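Local structure of Asp/Glu-specific dipeptidyl-peptidase (Flavobacterium psychrophilum, 5JXF) at residues Val202-Ala214 / Met240-Tyr254. The protein removes dipeptides from the N-terminus of oligopeptides as a serine peptidase of family S46, strictly requiring aspartate or glutamate at the P1 position. Numbering follows the deposited sequence.
Sequences VTEVFKDVRLVGA and MFRVYANKNNHPAAY
Arg210 and Tyr244 stack flat across the antiparallel strands running through Val209-Gly213 and Met240-Tyr244, part of a barrel-like sheet of the chymotrypsin-like peptidase domain, as in other S46 enzymes, with strand 95-98 alongside 240-245. The guanidinium lies over the centre of the Tyr244 ring, CZ 3.7 Å from the ring centroid and the planes 12° apart, a cation-pi stack. With CG beside its own backbone N (chi1 -52°) and the chain extended to NE, Arg210 also lays CD over that ring. Tyr254 CE1 lies over the opposite guanidinium face, near NH2, its ring steeply inclined at 68°. Asp208 fixes the rotation in a side-on salt bridge, with hydrogen bonds from Arg210 NE to Asp208 OD1 (3.0 Å) and from NH2 to the syn lone pair of OD2 (2.9 Å). Asn258 ND2 also hydrogen-bonds to Asp208 OD2, and the Tyr244 hydroxyl is hydrogen-bonded to Glu130. Were Arg210 replaced by alanine, the Asp208 carboxylate would probably lose its charged mate and a gap would open between the two tyrosine rings. On the other face of the sheet, Leu211 CD1 makes a CH-pi contact above the Phe241 ring, offset toward its rim, while Val209 CG1 packs on Phe241 CB; Ile96 adds to this apolar layer, and the Phe241 side chain is about 10 Å from that of His101, a charge-relay residue by similarity. Where strand 202-206 meets the loop after 240-245, Pro251 CG makes a CH-pi contact over the centre of the Phe206 ring, 3.9 Å from its centroid. A classic beta bulge shifts the register at the far end: Val212 N (2.8 Å) and Gly213 N (3.0 Å) both donate to Met240 O, from the same face of its carbonyl plane.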
ATOM      1  N   VAL A 202     -28.383 -35.543   7.950  1.00 49.76           N
ATOM      2  CA  VAL A 202     -27.844 -36.884   7.990  1.00 47.28           C
ATOM      3  C   VAL A 202     -26.462 -36.819   7.363  1.00 44.80           C
ATOM      4  O   VAL A 202     -26.287 -36.235   6.294  1.00 41.12           O
ATOM      5  CB  VAL A 202     -28.706 -37.896   7.216  1.00 37.77           C
ATOM      6  CG1 VAL A 202     -28.027 -39.250   7.233  1.00 37.30           C
ATOM      7  CG2 VAL A 202     -30.115 -37.981   7.806  1.00 42.35           C
ATOM      8  N   THR A 203     -25.485 -37.427   8.021  1.00 37.39           N
ATOM      9  CA  THR A 203     -24.109 -37.275   7.605  1.00 35.62           C
ATOM     10  C   THR A 203     -23.331 -38.549   7.779  1.00 34.31           C
ATOM     11  O   THR A 203     -23.737 -39.463   8.538  1.00 41.11           O
ATOM     12  CB  THR A 203     -23.379 -36.175   8.417  1.00 44.41           C
ATOM     13  OG1 THR A 203     -23.148 -36.653   9.750  1.00 48.85           O
ATOM     14  CG2 THR A 203     -24.198 -34.880   8.466  1.00 42.13           C
ATOM     15  N   GLU A 204     -22.221 -38.611   7.057  1.00 33.35           N
ATOM     16  CA  GLU A 204     -21.221 -39.655   7.219  1.00 48.19           C
ATOM     17  C   GLU A 204     -19.908 -39.011   7.665  1.00 41.92           C
ATOM     18  O   GLU A 204     -19.331 -38.196   6.948  1.00 36.86           O
ATOM     19  CB  GLU A 204     -21.015 -40.440   5.919  1.00 37.85           C
ATOM     20  CG  GLU A 204     -22.281 -41.070   5.358  1.00 48.06           C
ATOM     21  CD  GLU A 204     -21.990 -42.040   4.210  1.00 63.79           C
ATOM     22  OE1 GLU A 204     -20.875 -41.964   3.623  1.00 71.79           O
ATOM     23  OE2 GLU A 204     -22.881 -42.875   3.900  1.00 58.17           O
ATOM     24  N   VAL A 205     -19.440 -39.395   8.846  1.00 41.32           N
ATOM     25  CA  VAL A 205     -18.220 -38.825   9.396  1.00 38.97           C
ATOM     26  C   VAL A 205     -17.040 -39.748   9.227  1.00 40.45           C
ATOM     27  O   VAL A 205     -16.931 -40.760   9.917  1.00 43.20           O
ATOM     28  CB  VAL A 205     -18.391 -38.509  10.879  1.00 44.19           C
ATOM     29  CG1 VAL A 205     -17.169 -37.734  11.403  1.00 38.04           C
ATOM     30  CG2 VAL A 205     -19.666 -37.717  11.085  1.00 42.42           C
ATOM     31  N   PHE A 206     -16.147 -39.428   8.302  1.00 35.37           N
ATOM     32  CA  PHE A 206     -14.955 -40.254   8.166  1.00 37.88           C
ATOM     33  C   PHE A 206     -13.888 -39.792   9.174  1.00 44.02           C
ATOM     34  O   PHE A 206     -13.789 -38.603   9.474  1.00 46.05           O
ATOM     35  CB  PHE A 206     -14.445 -40.215   6.713  1.00 34.32           C
ATOM     36  CG  PHE A 206     -15.382 -40.903   5.742  1.00 37.53           C
ATOM     37  CD1 PHE A 206     -16.544 -40.262   5.314  1.00 32.87           C
ATOM     38  CD2 PHE A 206     -15.131 -42.206   5.305  1.00 36.17           C
ATOM     39  CE1 PHE A 206     -17.407 -40.886   4.451  1.00 36.80           C
ATOM     40  CE2 PHE A 206     -16.010 -42.845   4.453  1.00 39.33           C
ATOM     41  CZ  PHE A 206     -17.157 -42.188   4.025  1.00 43.47           C
ATOM     42  N   LYS A 207     -13.114 -40.734   9.710  1.00 46.91           N
ATOM     43  CA  LYS A 207     -12.252 -40.448  10.854  1.00 44.55           C
ATOM     44  C   LYS A 207     -10.811 -40.869  10.615  1.00 48.07           C
ATOM     45  O   LYS A 207      -9.963 -40.772  11.504  1.00 52.46           O
ATOM     46  CB  LYS A 207     -12.810 -41.133  12.117  1.00 47.27           C
ATOM     47  CG  LYS A 207     -14.102 -40.481  12.630  1.00 49.04           C
ATOM     48  CD  LYS A 207     -14.752 -41.277  13.780  1.00 63.14           C
ATOM     49  CE  LYS A 207     -16.292 -41.266  13.703  1.00 64.38           C
ATOM     50  NZ  LYS A 207     -16.861 -42.174  12.639  1.00 62.60           N
ATOM     51  N   ASP A 208     -10.539 -41.343   9.409  1.00 46.31           N
ATOM     52  CA  ASP A 208      -9.188 -41.711   9.025  1.00 48.91           C
ATOM     53  C   ASP A 208      -8.804 -40.902   7.784  1.00 45.74           C
ATOM     54  O   ASP A 208      -8.900 -41.400   6.661  1.00 46.29           O
ATOM     55  CB  ASP A 208      -9.088 -43.229   8.770  1.00 52.21           C
ATOM     56  CG  ASP A 208      -7.689 -43.669   8.363  1.00 56.70           C
ATOM     57  OD1 ASP A 208      -6.761 -42.827   8.342  1.00 50.49           O
ATOM     58  OD2 ASP A 208      -7.512 -44.872   8.080  1.00 57.20           O
ATOM     59  N   VAL A 209      -8.376 -39.656   8.012  1.00 51.06           N
ATOM     60  CA  VAL A 209      -7.971 -38.721   6.953  1.00 47.03           C
ATOM     61  C   VAL A 209      -6.473 -38.403   7.043  1.00 50.17           C
ATOM     62  O   VAL A 209      -6.005 -37.817   8.019  1.00 52.07           O
ATOM     63  CB  VAL A 209      -8.795 -37.427   7.035  1.00 49.74           C
ATOM     64  CG1 VAL A 209      -8.337 -36.393   5.983  1.00 40.47           C
ATOM     65  CG2 VAL A 209     -10.290 -37.758   6.899  1.00 50.39           C
ATOM     66  N   ARG A 210      -5.726 -38.805   6.022  1.00 47.59           N
ATOM     67  CA  ARG A 210      -4.262 -38.731   6.054  1.00 45.52           C
ATOM     68  C   ARG A 210      -3.722 -37.613   5.155  1.00 40.24           C
ATOM     69  O   ARG A 210      -4.311 -37.313   4.127  1.00 42.48           O
ATOM     70  CB  ARG A 210      -3.656 -40.066   5.630  1.00 47.48           C
ATOM     71  CG  ARG A 210      -4.222 -41.243   6.409  1.00 48.13           C
ATOM     72  CD  ARG A 210      -3.682 -42.570   5.931  1.00 49.33           C
ATOM     73  NE  ARG A 210      -4.443 -43.644   6.566  1.00 62.68           N
ATOM     74  CZ  ARG A 210      -4.305 -44.935   6.295  1.00 57.01           C
ATOM     75  NH1 ARG A 210      -3.424 -45.335   5.399  1.00 51.86           N
ATOM     76  NH2 ARG A 210      -5.057 -45.827   6.925  1.00 69.07           N
ATOM     77  N   LEU A 211      -2.613 -37.006   5.576  1.00 43.50           N
ATOM     78  CA  LEU A 211      -1.955 -35.932   4.819  1.00 48.63           C
ATOM     79  C   LEU A 211      -1.260 -36.465   3.578  1.00 50.12           C
ATOM     80  O   LEU A 211      -0.445 -37.393   3.663  1.00 52.88           O
ATOM     81  CB  LEU A 211      -0.935 -35.196   5.693  1.00 47.09           C
ATOM     82  CG  LEU A 211      -0.093 -34.098   5.012  1.00 48.44           C
ATOM     83  CD1 LEU A 211      -0.965 -33.013   4.371  1.00 40.39           C
ATOM     84  CD2 LEU A 211       0.889 -33.481   5.998  1.00 44.10           C
ATOM     85  N   VAL A 212      -1.568 -35.865   2.431  1.00 45.60           N
ATOM     86  CA  VAL A 212      -1.025 -36.322   1.147  1.00 43.75           C
ATOM     87  C   VAL A 212       0.001 -35.347   0.560  1.00 49.06           C
ATOM     88  O   VAL A 212       1.049 -35.766   0.071  1.00 47.28           O
ATOM     89  CB  VAL A 212      -2.155 -36.545   0.117  1.00 44.85           C
ATOM     90  CG1 VAL A 212      -1.602 -36.744  -1.294  1.00 40.05           C
ATOM     91  CG2 VAL A 212      -3.046 -37.732   0.550  1.00 38.91           C
ATOM     92  N   GLY A 213      -0.299 -34.053   0.611  1.00 48.90           N
ATOM     93  CA  GLY A 213       0.597 -33.059   0.054  1.00 54.27           C
ATOM     94  C   GLY A 213       0.416 -31.658   0.615  1.00 50.72           C
ATOM     95  O   GLY A 213      -0.704 -31.228   0.920  1.00 50.62           O
ATOM     96  N   ALA A 214       1.528 -30.945   0.766  1.00 50.09           N
ATOM     97  CA  ALA A 214       1.476 -29.523   1.095  1.00 49.55           C
ATOM     98  C   ALA A 214       2.712 -28.807   0.581  1.00 45.29           C
ATOM     99  O   ALA A 214       3.817 -29.327   0.692  1.00 47.76           O
ATOM    100  CB  ALA A 214       1.343 -29.315   2.588  1.00 46.14           C
ATOM    101  N   MET A 240      -3.332 -31.139   0.485  1.00 45.54           N
ATOM    102  CA  MET A 240      -4.080 -32.294   0.009  1.00 42.72           C
ATOM    103  C   MET A 240      -4.118 -33.397   1.040  1.00 45.96           C
ATOM    104  O   MET A 240      -3.123 -33.697   1.694  1.00 45.70           O
ATOM    105  CB  MET A 240      -3.494 -32.825  -1.292  1.00 47.51           C
ATOM    106  CG  MET A 240      -3.678 -31.868  -2.463  1.00 59.98           C
ATOM    107  SD  MET A 240      -3.156 -32.546  -4.042  1.00 76.89           S
ATOM    108  CE  MET A 240      -3.738 -31.285  -5.181  1.00 68.20           C
ATOM    109  N   PHE A 241      -5.295 -33.988   1.176  1.00 42.05           N
ATOM    110  CA  PHE A 241      -5.505 -35.076   2.118  1.00 45.28           C
ATOM    111  C   PHE A 241      -6.165 -36.222   1.374  1.00 45.26           C
ATOM    112  O   PHE A 241      -6.587 -36.037   0.228  1.00 38.99           O
ATOM    113  CB  PHE A 241      -6.368 -34.600   3.286  1.00 43.44           C
ATOM    114  CG  PHE A 241      -5.650 -33.670   4.232  1.00 44.19           C
ATOM    115  CD1 PHE A 241      -5.484 -32.326   3.921  1.00 41.13           C
ATOM    116  CD2 PHE A 241      -5.125 -34.145   5.429  1.00 40.80           C
ATOM    117  CE1 PHE A 241      -4.828 -31.485   4.791  1.00 40.51           C
ATOM    118  CE2 PHE A 241      -4.473 -33.305   6.306  1.00 39.03           C
ATOM    119  CZ  PHE A 241      -4.324 -31.975   5.987  1.00 41.95           C
ATOM    120  N   ARG A 242      -6.248 -37.405   1.992  1.00 41.38           N
ATOM    121  CA  ARG A 242      -6.973 -38.506   1.361  1.00 39.71           C
ATOM    122  C   ARG A 242      -7.901 -39.175   2.375  1.00 42.63           C
ATOM    123  O   ARG A 242      -7.472 -39.521   3.466  1.00 39.24           O
ATOM    124  CB  ARG A 242      -6.031 -39.549   0.760  1.00 42.11           C
ATOM    125  CG  ARG A 242      -6.795 -40.651   0.011  1.00 43.73           C
ATOM    126  CD  ARG A 242      -5.917 -41.799  -0.408  1.00 48.64           C
ATOM    127  NE  ARG A 242      -4.713 -41.329  -1.084  1.00 51.79           N
ATOM    128  CZ  ARG A 242      -4.681 -40.944  -2.355  1.00 51.75           C
ATOM    129  NH1 ARG A 242      -5.796 -40.966  -3.081  1.00 40.32           N
ATOM    130  NH2 ARG A 242      -3.541 -40.523  -2.892  1.00 60.59           N
ATOM    131  N   VAL A 243      -9.170 -39.318   2.018  1.00 41.77           N
ATOM    132  CA  VAL A 243     -10.145 -39.894   2.930  1.00 38.46           C
ATOM    133  C   VAL A 243     -10.023 -41.425   2.834  1.00 41.22           C
ATOM    134  O   VAL A 243      -9.929 -41.977   1.746  1.00 40.45           O
ATOM    135  CB  VAL A 243     -11.579 -39.444   2.599  1.00 42.06           C
ATOM    136  CG1 VAL A 243     -12.600 -40.070   3.592  1.00 43.49           C
ATOM    137  CG2 VAL A 243     -11.689 -37.934   2.596  1.00 35.68           C
ATOM    138  N   TYR A 244      -9.986 -42.099   3.972  1.00 43.07           N
ATOM    139  CA  TYR A 244      -9.882 -43.561   3.988  1.00 47.85           C
ATOM    140  C   TYR A 244     -11.138 -44.165   4.596  1.00 47.09           C
ATOM    141  O   TYR A 244     -11.785 -43.531   5.441  1.00 47.08           O
ATOM    142  CB  TYR A 244      -8.650 -44.005   4.773  1.00 53.66           C
ATOM    143  CG  TYR A 244      -7.374 -43.960   3.970  1.00 53.37           C
ATOM    144  CD1 TYR A 244      -6.728 -42.746   3.704  1.00 46.91           C
ATOM    145  CD2 TYR A 244      -6.812 -45.129   3.484  1.00 53.86           C
ATOM    146  CE1 TYR A 244      -5.560 -42.720   2.968  1.00 52.00           C
ATOM    147  CE2 TYR A 244      -5.657 -45.113   2.745  1.00 55.85           C
ATOM    148  CZ  TYR A 244      -5.030 -43.911   2.488  1.00 57.06           C
ATOM    149  OH  TYR A 244      -3.880 -43.928   1.748  1.00 55.77           O
ATOM    150  N   ALA A 245     -11.478 -45.386   4.181  1.00 48.89           N
ATOM    151  CA  ALA A 245     -12.697 -46.048   4.657  1.00 42.84           C
ATOM    152  C   ALA A 245     -12.465 -47.543   4.887  1.00 47.68           C
ATOM    153  O   ALA A 245     -11.442 -48.063   4.458  1.00 41.42           O
ATOM    154  CB  ALA A 245     -13.821 -45.830   3.665  1.00 46.28           C
ATOM    155  N   ASN A 246     -13.385 -48.240   5.573  1.00 47.08           N
ATOM    156  CA  ASN A 246     -13.203 -49.693   5.736  1.00 47.82           C
ATOM    157  C   ASN A 246     -13.628 -50.448   4.481  1.00 49.57           C
ATOM    158  O   ASN A 246     -13.940 -49.836   3.462  1.00 48.49           O
ATOM    159  CB  ASN A 246     -13.952 -50.253   6.967  1.00 50.79           C
ATOM    160  CG  ASN A 246     -15.449 -49.977   6.949  1.00 50.63           C
ATOM    161  OD1 ASN A 246     -16.044 -49.731   5.901  1.00 47.60           O
ATOM    162  ND2 ASN A 246     -16.074 -50.072   8.121  1.00 53.23           N
ATOM    163  N   LYS A 247     -13.659 -51.781   4.546  1.00 53.59           N
ATOM    164  CA  LYS A 247     -13.888 -52.561   3.332  1.00 51.26           C
ATOM    165  C   LYS A 247     -15.308 -52.414   2.778  1.00 46.89           C
ATOM    166  O   LYS A 247     -15.597 -52.855   1.671  1.00 60.15           O
ATOM    167  CB  LYS A 247     -13.527 -54.033   3.571  1.00 54.61           C
ATOM    168  CG  LYS A 247     -12.009 -54.271   3.447  1.00 64.94           C
ATOM    169  CD  LYS A 247     -11.631 -55.741   3.324  1.00 69.71           C
ATOM    170  N   ASN A 248     -16.175 -51.750   3.530  1.00 48.19           N
ATOM    171  CA  ASN A 248     -17.522 -51.448   3.065  1.00 45.13           C
ATOM    172  C   ASN A 248     -17.684 -50.012   2.599  1.00 43.75           C
ATOM    173  O   ASN A 248     -18.799 -49.495   2.526  1.00 42.57           O
ATOM    174  CB  ASN A 248     -18.522 -51.760   4.169  1.00 45.22           C
ATOM    175  CG  ASN A 248     -18.521 -53.236   4.527  1.00 53.66           C
ATOM    176  OD1 ASN A 248     -18.361 -54.093   3.661  1.00 58.16           O
ATOM    177  ND2 ASN A 248     -18.655 -53.531   5.803  1.00 53.91           N
ATOM    178  N   ASN A 249     -16.561 -49.369   2.276  1.00 46.69           N
ATOM    179  CA  ASN A 249     -16.563 -47.973   1.864  1.00 38.13           C
ATOM    180  C   ASN A 249     -17.245 -47.066   2.884  1.00 41.87           C
ATOM    181  O   ASN A 249     -17.938 -46.108   2.530  1.00 44.91           O
ATOM    182  CB  ASN A 249     -17.233 -47.822   0.503  1.00 41.31           C
ATOM    183  CG  ASN A 249     -16.734 -46.597  -0.255  1.00 43.24           C
ATOM    184  OD1 ASN A 249     -15.541 -46.303  -0.240  1.00 40.74           O
ATOM    185  ND2 ASN A 249     -17.649 -45.877  -0.906  1.00 40.60           N
ATOM    186  N   HIS A 250     -17.050 -47.382   4.158  1.00 38.83           N
ATOM    187  CA  HIS A 250     -17.744 -46.725   5.257  1.00 37.67           C
ATOM    188  C   HIS A 250     -16.730 -46.113   6.213  1.00 38.72           C
ATOM    189  O   HIS A 250     -15.583 -46.555   6.254  1.00 45.74           O
ATOM    190  CB  HIS A 250     -18.630 -47.736   6.023  1.00 45.90           C
ATOM    191  CG  HIS A 250     -19.858 -48.148   5.284  1.00 45.61           C
ATOM    192  ND1 HIS A 250     -20.582 -49.276   5.614  1.00 49.58           N
ATOM    193  CD2 HIS A 250     -20.495 -47.591   4.229  1.00 46.94           C
ATOM    194  CE1 HIS A 250     -21.610 -49.393   4.794  1.00 46.57           C
ATOM    195  NE2 HIS A 250     -21.589 -48.373   3.950  1.00 49.55           N
ATOM    196  N   PRO A 251     -17.160 -45.123   7.005  1.00 41.48           N
ATOM    197  CA  PRO A 251     -16.294 -44.530   8.029  1.00 45.82           C
ATOM    198  C   PRO A 251     -15.664 -45.558   8.956  1.00 51.37           C
ATOM    199  O   PRO A 251     -16.304 -46.509   9.394  1.00 52.83           O
ATOM    200  CB  PRO A 251     -17.248 -43.625   8.804  1.00 44.69           C
ATOM    201  CG  PRO A 251     -18.256 -43.222   7.814  1.00 40.44           C
ATOM    202  CD  PRO A 251     -18.464 -44.436   6.940  1.00 43.00           C
ATOM    203  N   ALA A 252     -14.391 -45.349   9.237  1.00 53.37           N
ATOM    204  CA  ALA A 252     -13.641 -46.196  10.139  1.00 54.43           C
ATOM    205  C   ALA A 252     -12.554 -45.378  10.826  1.00 61.25           C
ATOM    206  O   ALA A 252     -11.914 -44.515  10.210  1.00 64.64           O
ATOM    207  CB  ALA A 252     -13.035 -47.355   9.390  1.00 51.47           C
ATOM    208  N   ALA A 253     -12.362 -45.637  12.114  1.00 62.25           N
ATOM    209  CA  ALA A 253     -11.216 -45.104  12.825  1.00 59.24           C
ATOM    210  C   ALA A 253      -9.972 -45.610  12.110  1.00 59.92           C
ATOM    211  O   ALA A 253     -10.048 -46.541  11.302  1.00 57.12           O
ATOM    212  CB  ALA A 253     -11.233 -45.532  14.288  1.00 62.59           C
ATOM    213  N   TYR A 254      -8.836 -44.989  12.384  1.00 64.23           N
ATOM    214  CA  TYR A 254      -7.601 -45.309  11.678  1.00 64.96           C
ATOM    215  C   TYR A 254      -7.220 -46.785  11.758  1.00 61.30           C
ATOM    216  O   TYR A 254      -7.342 -47.422  12.813  1.00 66.39           O
ATOM    217  CB  TYR A 254      -6.457 -44.463  12.221  1.00 64.40           C
ATOM    218  CG  TYR A 254      -5.118 -44.973  11.794  1.00 67.47           C
ATOM    219  CD1 TYR A 254      -4.697 -44.844  10.480  1.00 63.64           C
ATOM    220  CD2 TYR A 254      -4.273 -45.599  12.700  1.00 77.89           C
ATOM    221  CE1 TYR A 254      -3.464 -45.320  10.079  1.00 72.90           C
ATOM    222  CE2 TYR A 254      -3.038 -46.079  12.311  1.00 84.28           C
ATOM    223  CZ  TYR A 254      -2.636 -45.936  10.999  1.00 81.88           C
ATOM    224  OH  TYR A 254      -1.405 -46.413  10.612  1.00 85.54           O
TER
HETATM  225  O   HOH W   1     -19.973 -44.735   1.878  1.00 55.89           O
HETATM  226  O   HOH W   2     -12.675 -43.161   7.947  1.00 44.52           O